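Local coordinates for protein naphthalene dioxygenase large subunit (Rhodococcus sp., PDB 2B1X) that belongs to the ring-hydroxylating dioxygenase family, as a large subunit that carries a Rieske-type Fe2/S2 cluster and a separate mononuclear iron in its catalytic domain, at residues 50-54 and 187-191; 172-176 and 408-412; 236-241 and 253-258. One frame throughout, in Å; residues are numbered along the deposited sequence.

Contact 1: 50-54 and 187-191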
loop_
_atom_site.group_PDB
_atom_site.type_symbol
_atom_site.label_atom_id
_atom_site.label_comp_id
_atom_site.label_asym_id
_atom_site.label_seq_id
_atom_site.Cartn_x
_atom_site.Cartn_y
_atom_site.Cartn_z
ATOM N N ALA A 50 -13.137 -16.036 21.394
ATOM C CA ALA A 50 -14.368 -16.541 20.798
ATOM C C ALA A 50 -15.411 -16.747 21.852
ATOM O O ALA A 50 -15.086 -16.831 23.050
ATOM C CB ALA A 50 -14.089 -17.865 20.050
ATOM N N HIS A 51 -16.672 -16.821 21.421
ATOM C CA HIS A 51 -17.738 -17.268 22.320
ATOM C C HIS A 51 -17.970 -18.754 22.077
ATOM O O HIS A 51 -17.891 -19.222 20.933
ATOM C CB HIS A 51 -19.031 -16.462 22.099
ATOM C CG HIS A 51 -20.038 -16.591 23.211
ATOM N ND1 HIS A 51 -20.988 -17.595 23.243
ATOM C CD2 HIS A 51 -20.263 -15.827 24.311
ATOM C CE1 HIS A 51 -21.740 -17.456 24.320
ATOM N NE2 HIS A 51 -21.326 -16.388 24.981
ATOM N N GLU A 52 -18.238 -19.500 23.155
ATOM C CA GLU A 52 -18.506 -20.929 23.056
ATOM C C GLU A 52 -19.653 -21.285 22.109
ATOM O O GLU A 52 -19.652 -22.359 21.487
ATOM C CB GLU A 52 -18.790 -21.499 24.439
ATOM C CG GLU A 52 -17.529 -21.746 25.241
ATOM C CD GLU A 52 -17.797 -22.521 26.521
ATOM O OE1 GLU A 52 -17.361 -22.047 27.600
ATOM O OE2 GLU A 52 -18.454 -23.591 26.456
ATOM N N SER A 53 -20.656 -20.407 22.020
ATOM C CA SER A 53 -21.785 -20.633 21.097
ATOM C C SER A 53 -21.421 -20.540 19.606
ATOM O O SER A 53 -22.266 -20.862 18.763
ATOM C CB SER A 53 -22.960 -19.685 21.387
ATOM O OG SER A 53 -22.602 -18.365 21.019
ATOM N N GLU A 54 -20.205 -20.081 19.290
ATOM C CA GLU A 54 -19.683 -20.091 17.907
ATOM C C GLU A 54 -19.182 -21.476 17.467
ATOM O O GLU A 54 -19.103 -21.784 16.269
ATOM C CB GLU A 54 -18.538 -19.083 17.740
ATOM C CG GLU A 54 -18.840 -17.619 18.088
ATOM C CD GLU A 54 -17.696 -16.718 17.669
ATOM O OE1 GLU A 54 -17.640 -16.352 16.468
ATOM O OE2 GLU A 54 -16.836 -16.381 18.530
ATOM N N GLY A 187 -28.324 -19.608 27.999
ATOM C CA GLY A 187 -27.169 -18.776 27.709
ATOM C C GLY A 187 -27.316 -17.908 26.469
ATOM O O GLY A 187 -28.348 -17.910 25.791
ATOM N N LEU A 188 -26.263 -17.148 26.200
ATOM C CA LEU A 188 -26.140 -16.262 25.049
ATOM C C LEU A 188 -25.701 -17.018 23.805
ATOM O O LEU A 188 -24.984 -18.031 23.893
ATOM C CB LEU A 188 -25.052 -15.231 25.357
ATOM C CG LEU A 188 -25.334 -13.768 25.690
ATOM C CD1 LEU A 188 -26.790 -13.410 25.944
ATOM C CD2 LEU A 188 -24.430 -13.326 26.832
ATOM N N GLN A 189 -26.133 -16.530 22.645
ATOM C CA GLN A 189 -25.597 -17.001 21.370
ATOM C C GLN A 189 -25.083 -15.833 20.549
ATOM O O GLN A 189 -25.747 -14.808 20.452
ATOM C CB GLN A 189 -26.624 -17.795 20.573
ATOM C CG GLN A 189 -27.839 -17.013 20.116
ATOM C CD GLN A 189 -28.886 -17.890 19.396
ATOM O OE1 GLN A 189 -30.012 -17.435 19.144
ATOM N NE2 GLN A 189 -28.515 -19.136 19.064
ATOM N N VAL A 190 -23.887 -15.986 19.984
ATOM C CA VAL A 190 -23.418 -15.068 18.948
ATOM C C VAL A 190 -24.279 -15.389 17.733
ATOM O O VAL A 190 -24.449 -16.554 17.390
ATOM C CB VAL A 190 -21.906 -15.320 18.588
ATOM C CG1 VAL A 190 -21.525 -14.674 17.244
ATOM C CG2 VAL A 190 -21.012 -14.831 19.686
ATOM N N VAL A 191 -24.818 -14.369 17.080
ATOM C CA VAL A 191 -25.598 -14.618 15.869
ATOM C C VAL A 191 -24.759 -14.461 14.629
ATOM O O VAL A 191 -24.237 -13.392 14.361
ATOM C CB VAL A 191 -26.871 -13.736 15.768
ATOM C CG1 VAL A 191 -27.641 -14.077 14.504
ATOM C CG2 VAL A 191 -27.748 -13.973 16.952
#
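At the seam between the Rieske-family part of the chain and the catalytic domain, strand 47-51 ends and turns at once into a short 3-10 segment, 52-54, in which E54 N bonds back to H51 O at 3.0 Å. The backbone of 188-190 runs past this turn as a strand, S53 and Q189 coming closest with CA atoms 5.3 Å apart. The two do not pair as a sheet: 188-199 is an edge strand of the catalytic domain's large antiparallel sheet within this chain, with Q189 bonded to V342, while A50 pairs with I155 of strand 154-158 in a separate three-stranded sheet. S53 makes the bridge. Its CB points at the strand, and its p rotamer brings OG within reach of the amide of V190. H51 ND1 accepts from S53 N at 3.1 Å and is hydrogen-bonded to S53 OG at 2.9 Å. V190, with 69 Å² covered, packs against H51 and E54, its CG2 3.5 Å from H51 CB and its CB 3.9 Å from E54 CG. E54 OE2 takes H51 N at 2.9 Å while OE1 salt-bridges to R64. The one hydrogen bond linking the two segments is V190 N to S53 OG, 2.9 Å at 165°.

Contact 2: 172-176 and 408-412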
loop_
_atom_site.group_PDB
_atom_site.type_symbol
_atom_site.label_atom_id
_atom_site.label_comp_id
_atom_site.label_asym_id
_atom_site.label_seq_id
_atom_site.Cartn_x
_atom_site.Cartn_y
_atom_site.Cartn_z
ATOM N N ASP A 172 -13.093 -8.661 40.498
ATOM C CA ASP A 172 -14.373 -8.085 40.870
ATOM C C ASP A 172 -15.264 -7.786 39.660
ATOM O O ASP A 172 -16.479 -7.640 39.798
ATOM C CB ASP A 172 -14.151 -6.806 41.673
ATOM C CG ASP A 172 -13.721 -7.076 43.121
ATOM O OD1 ASP A 172 -13.879 -8.204 43.625
ATOM O OD2 ASP A 172 -13.207 -6.188 43.840
ATOM N N LEU A 173 -14.654 -7.689 38.479
ATOM C CA LEU A 173 -15.417 -7.513 37.253
ATOM C C LEU A 173 -16.426 -8.632 37.005
ATOM O O LEU A 173 -17.469 -8.392 36.399
ATOM C CB LEU A 173 -14.489 -7.371 36.056
ATOM C CG LEU A 173 -14.774 -6.395 34.920
ATOM C CD1 LEU A 173 -14.906 -7.132 33.595
ATOM C CD2 LEU A 173 -15.901 -5.376 35.127
ATOM N N LYS A 174 -16.145 -9.836 37.515
ATOM C CA LYS A 174 -17.058 -10.972 37.339
ATOM C C LYS A 174 -18.498 -10.670 37.768
ATOM O O LYS A 174 -19.447 -11.096 37.101
ATOM C CB LYS A 174 -16.521 -12.237 38.029
ATOM C CG LYS A 174 -15.193 -12.725 37.389
ATOM C CD LYS A 174 -14.831 -14.172 37.771
ATOM C CE LYS A 174 -14.601 -14.360 39.279
ATOM N NZ LYS A 174 -13.617 -13.348 39.791
ATOM N N PHE A 175 -18.656 -9.929 38.866
ATOM C CA PHE A 175 -19.964 -9.486 39.381
ATOM C C PHE A 175 -20.820 -8.783 38.313
ATOM O O PHE A 175 -22.021 -9.009 38.219
ATOM C CB PHE A 175 -19.740 -8.550 40.576
ATOM C CG PHE A 175 -21.011 -7.985 41.180
ATOM C CD1 PHE A 175 -21.600 -6.837 40.659
ATOM C CD2 PHE A 175 -21.587 -8.576 42.298
ATOM C CE1 PHE A 175 -22.759 -6.322 41.228
ATOM C CE2 PHE A 175 -22.733 -8.058 42.874
ATOM C CZ PHE A 175 -23.328 -6.932 42.336
ATOM N N TYR A 176 -20.171 -7.968 37.494
ATOM C CA TYR A 176 -20.830 -7.169 36.460
ATOM C C TYR A 176 -20.966 -7.939 35.159
ATOM O O TYR A 176 -21.975 -7.821 34.488
ATOM C CB TYR A 176 -20.058 -5.857 36.244
ATOM C CG TYR A 176 -20.005 -5.047 37.512
ATOM C CD1 TYR A 176 -18.859 -5.037 38.317
ATOM C CD2 TYR A 176 -21.124 -4.322 37.944
ATOM C CE1 TYR A 176 -18.820 -4.305 39.526
ATOM C CE2 TYR A 176 -21.094 -3.601 39.130
ATOM C CZ TYR A 176 -19.945 -3.580 39.921
ATOM O OH TYR A 176 -19.945 -2.868 41.132
ATOM N N TRP A 408 -22.998 2.383 47.057
ATOM C CA TRP A 408 -22.986 1.399 45.959
ATOM C C TRP A 408 -22.862 -0.021 46.504
ATOM O O TRP A 408 -22.000 -0.283 47.345
ATOM C CB TRP A 408 -21.887 1.683 44.948
ATOM C CG TRP A 408 -22.018 0.849 43.711
ATOM C CD1 TRP A 408 -21.146 -0.124 43.262
ATOM C CD2 TRP A 408 -23.063 0.933 42.734
ATOM N NE1 TRP A 408 -21.604 -0.655 42.081
ATOM C CE2 TRP A 408 -22.776 -0.025 41.729
ATOM C CE3 TRP A 408 -24.225 1.719 42.605
ATOM C CZ2 TRP A 408 -23.596 -0.208 40.606
ATOM C CZ3 TRP A 408 -25.042 1.538 41.493
ATOM C CH2 TRP A 408 -24.722 0.571 40.506
ATOM N N THR A 409 -23.730 -0.916 46.026
ATOM C CA THR A 409 -23.835 -2.290 46.544
ATOM C C THR A 409 -22.979 -3.307 45.783
ATOM O O THR A 409 -22.903 -4.476 46.165
ATOM C CB THR A 409 -25.318 -2.788 46.572
ATOM O OG1 THR A 409 -25.942 -2.601 45.286
ATOM C CG2 THR A 409 -26.158 -1.959 47.522
ATOM N N GLY A 410 -22.343 -2.879 44.706
ATOM C CA GLY A 410 -21.450 -3.766 43.980
ATOM C C GLY A 410 -19.995 -3.544 44.378
ATOM O O GLY A 410 -19.682 -2.573 45.072
ATOM N N PRO A 411 -19.112 -4.451 43.968
ATOM C CA PRO A 411 -17.681 -4.318 44.251
ATOM C C PRO A 411 -16.996 -3.297 43.297
ATOM O O PRO A 411 -17.624 -2.806 42.343
ATOM C CB PRO A 411 -17.164 -5.738 44.019
ATOM C CG PRO A 411 -18.059 -6.270 42.940
ATOM C CD PRO A 411 -19.417 -5.690 43.219
ATOM N N GLY A 412 -15.727 -2.991 43.553
ATOM C CA GLY A 412 -14.983 -2.084 42.687
ATOM C C GLY A 412 -14.984 -0.672 43.247
ATOM O O GLY A 412 -15.562 -0.405 44.303
#
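Y176 is the residue to look at first. Its ring reaches out from the first turn of helix 174-181 to the loop 408-412, and its hydroxyl is used both ways: OH donates to P411 O at 2.6 Å and accepts from W408 NE1 at 2.9 Å, with an N-H...O angle of 160°. The indole nitrogen and the proline carbonyl are thus both satisfied by one phenol oxygen. G410 lies close by, and a CB there would sit 2.3 Å from Y176 OH, a clash. F175 holds the same loop without polar atoms: P411 CD lies over its ring face in a CH-pi contact, 3.6 Å from the centroid, while F175 O is taken by Q284. At the edge of the contact, D172 CG packs against P411 CB at 3.8 Å, and D172 O accepts from F175 N at 3.3 Å. W408 and Y176 also touch I243 of strand 240-244. The whole is a helix-to-loop contact at the surface of the catalytic domain, joining helix 174-181 to the loop that leads into edge strand 413-415 through a two-way tyrosine hydroxyl and a proline-aromatic CH-pi contact.

Contact 3: 236-241 and 253-258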
loop_
_atom_site.group_PDB
_atom_site.type_symbol
_atom_site.label_atom_id
_atom_site.label_comp_id
_atom_site.label_asym_id
_atom_site.label_seq_id
_atom_site.Cartn_x
_atom_site.Cartn_y
_atom_site.Cartn_z
ATOM N N PHE A 236 -27.979 13.246 30.943
ATOM C CA PHE A 236 -28.363 11.832 30.997
ATOM C C PHE A 236 -27.410 10.915 31.791
ATOM O O PHE A 236 -27.853 9.974 32.445
ATOM C CB PHE A 236 -28.622 11.270 29.587
ATOM C CG PHE A 236 -27.379 10.773 28.891
ATOM C CD1 PHE A 236 -27.124 9.395 28.770
ATOM C CD2 PHE A 236 -26.472 11.676 28.346
ATOM C CE1 PHE A 236 -25.973 8.935 28.114
ATOM C CE2 PHE A 236 -25.322 11.228 27.709
ATOM C CZ PHE A 236 -25.078 9.847 27.585
ATOM N N ALA A 237 -26.114 11.197 31.742
ATOM C CA ALA A 237 -25.125 10.323 32.379
ATOM C C ALA A 237 -24.954 10.576 33.871
ATOM O O ALA A 237 -24.328 9.771 34.572
ATOM C CB ALA A 237 -23.810 10.359 31.648
ATOM N N LEU A 238 -25.594 11.635 34.380
ATOM C CA LEU A 238 -25.655 11.855 35.813
ATOM C C LEU A 238 -26.464 10.763 36.523
ATOM O O LEU A 238 -26.277 10.525 37.732
ATOM C CB LEU A 238 -26.236 13.247 36.139
ATOM C CG LEU A 238 -25.450 14.488 35.688
ATOM C CD1 LEU A 238 -26.096 15.751 36.276
ATOM C CD2 LEU A 238 -23.935 14.406 36.035
ATOM N N TYR A 239 -27.369 10.111 35.786
ATOM C CA TYR A 239 -28.235 9.065 36.367
ATOM C C TYR A 239 -27.585 7.718 36.126
ATOM O O TYR A 239 -28.166 6.824 35.512
ATOM C CB TYR A 239 -29.646 9.108 35.779
ATOM C CG TYR A 239 -30.256 10.496 35.866
ATOM C CD1 TYR A 239 -30.181 11.368 34.784
ATOM C CD2 TYR A 239 -30.901 10.931 37.037
ATOM C CE1 TYR A 239 -30.693 12.646 34.860
ATOM C CE2 TYR A 239 -31.432 12.220 37.122
ATOM C CZ TYR A 239 -31.328 13.071 36.030
ATOM O OH TYR A 239 -31.854 14.351 36.070
ATOM N N GLY A 240 -26.343 7.605 36.587
ATOM C CA GLY A 240 -25.556 6.419 36.354
ATOM C C GLY A 240 -24.447 6.237 37.369
ATOM O O GLY A 240 -24.275 7.050 38.290
ATOM N N GLU A 241 -23.676 5.173 37.162
ATOM C CA GLU A 241 -22.546 4.819 38.010
ATOM C C GLU A 241 -21.321 4.518 37.153
ATOM O O GLU A 241 -21.449 3.924 36.102
ATOM C CB GLU A 241 -22.921 3.619 38.862
ATOM C CG GLU A 241 -22.094 3.476 40.129
ATOM C CD GLU A 241 -22.593 4.334 41.299
ATOM O OE1 GLU A 241 -23.691 4.918 41.222
ATOM O OE2 GLU A 241 -21.894 4.381 42.341
ATOM N N ILE A 253 -22.768 2.288 34.079
ATOM C CA ILE A 253 -24.153 1.862 34.016
ATOM C C ILE A 253 -25.024 3.114 34.114
ATOM O O ILE A 253 -24.882 3.908 35.069
ATOM C CB ILE A 253 -24.469 0.888 35.194
ATOM C CG1 ILE A 253 -23.422 -0.231 35.257
ATOM C CG2 ILE A 253 -25.933 0.343 35.082
ATOM C CD1 ILE A 253 -23.617 -1.264 36.372
ATOM N N ILE A 254 -25.892 3.302 33.127
ATOM C CA ILE A 254 -26.759 4.474 33.079
ATOM C C ILE A 254 -28.241 4.058 33.046
ATOM O O ILE A 254 -28.610 3.129 32.333
ATOM C CB ILE A 254 -26.424 5.378 31.873
ATOM C CG1 ILE A 254 -24.985 5.883 31.949
ATOM C CG2 ILE A 254 -27.408 6.588 31.829
ATOM C CD1 ILE A 254 -24.510 6.694 30.696
ATOM N N GLY A 255 -29.077 4.714 33.838
ATOM C CA GLY A 255 -30.521 4.466 33.798
ATOM C C GLY A 255 -31.306 5.723 33.427
ATOM O O GLY A 255 -30.695 6.790 33.227
ATOM N N PRO A 256 -32.638 5.624 33.327
ATOM C CA PRO A 256 -33.466 6.809 33.039
ATOM C C PRO A 256 -33.606 7.733 34.257
ATOM O O PRO A 256 -33.442 7.260 35.387
ATOM C CB PRO A 256 -34.822 6.207 32.684
ATOM C CG PRO A 256 -34.883 4.953 33.457
ATOM C CD PRO A 256 -33.465 4.412 33.476
ATOM N N PRO A 257 -33.931 9.009 34.035
ATOM C CA PRO A 257 -34.220 9.955 35.134
ATOM C C PRO A 257 -35.520 9.606 35.882
ATOM O O PRO A 257 -36.325 8.865 35.304
ATOM C CB PRO A 257 -34.400 11.290 34.404
ATOM C CG PRO A 257 -34.801 10.920 33.026
ATOM C CD PRO A 257 -34.082 9.639 32.709
ATOM N N PRO A 258 -35.716 10.128 37.109
ATOM C CA PRO A 258 -36.933 9.870 37.907
ATOM C C PRO A 258 -38.261 10.073 37.166
ATOM O O PRO A 258 -39.187 9.276 37.384
ATOM C CB PRO A 258 -36.826 10.891 39.055
ATOM C CG PRO A 258 -35.348 11.107 39.217
ATOM C CD PRO A 258 -34.769 11.004 37.832
HETATM O O HOH W 1 -30.259 8.836 31.851
#
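Y239, I254 and I253 lose the most surface here, 93, 76 and 53 Å², and the account can be built round them. Y239 stands where the 3-10 turn beginning at F236 gives way to strand 240-244, and is the centre of an inverse gamma turn. Its carbonyl faces across the gap and takes G255 N at 2.8 Å and 172°, while its ring lies along the proline run: P257 CB sits over the ring face in a CH-pi contact, 4.0 Å from the centroid, and P258 CD meets Y239 CE2 at 3.6 Å. I254 pairs with G240 as an antiparallel non-hydrogen-bonded pair whose CA atoms are just 4.0 Å apart; a CB on G240 would clash with I253 O at 2.6 Å. The I254 side chain packs against the 3-10 segment, its CD1 3.7 Å from F236 CE1 and 3.9 Å from A237 CB. I253 forms the hydrogen-bonded pair with E241, giving E241 N to I253 O at 2.7 Å and I253 N to E241 O at 2.9 Å, and its side chain shares the opposite sheet face with that of E241. A water donates to both F236 O (2.7 Å) and G255 O (2.5 Å), linking the two segments beyond the end of the strand pairing. This is the open end of an antiparallel beta hairpin, strands 240-244 and 250-254, within the large sheet of the catalytic domain.

Overall arrangement
Contacts 2 and 3 are neighbours: their centres are 18 Å apart and they touch, W408 CE3 lying 3.3 Å from E241 CD and Y176 CD2 4.2 Å from I253 CD1. Contact 3 is nested within the loop that contact 2 closes along the chain. Contact 1 stands apart, its centre 24 Å from that of contact 2 and 29 Å from that of contact 3, yet its strand 188-199 belongs to the same antiparallel sheet as the hairpin of contact 3, and helix 174-181 of contact 2 directly precedes that strand. The Fe (III) ion, held by H216, H221 and D372, is about 9 Å from the F236 side chain of contact 3.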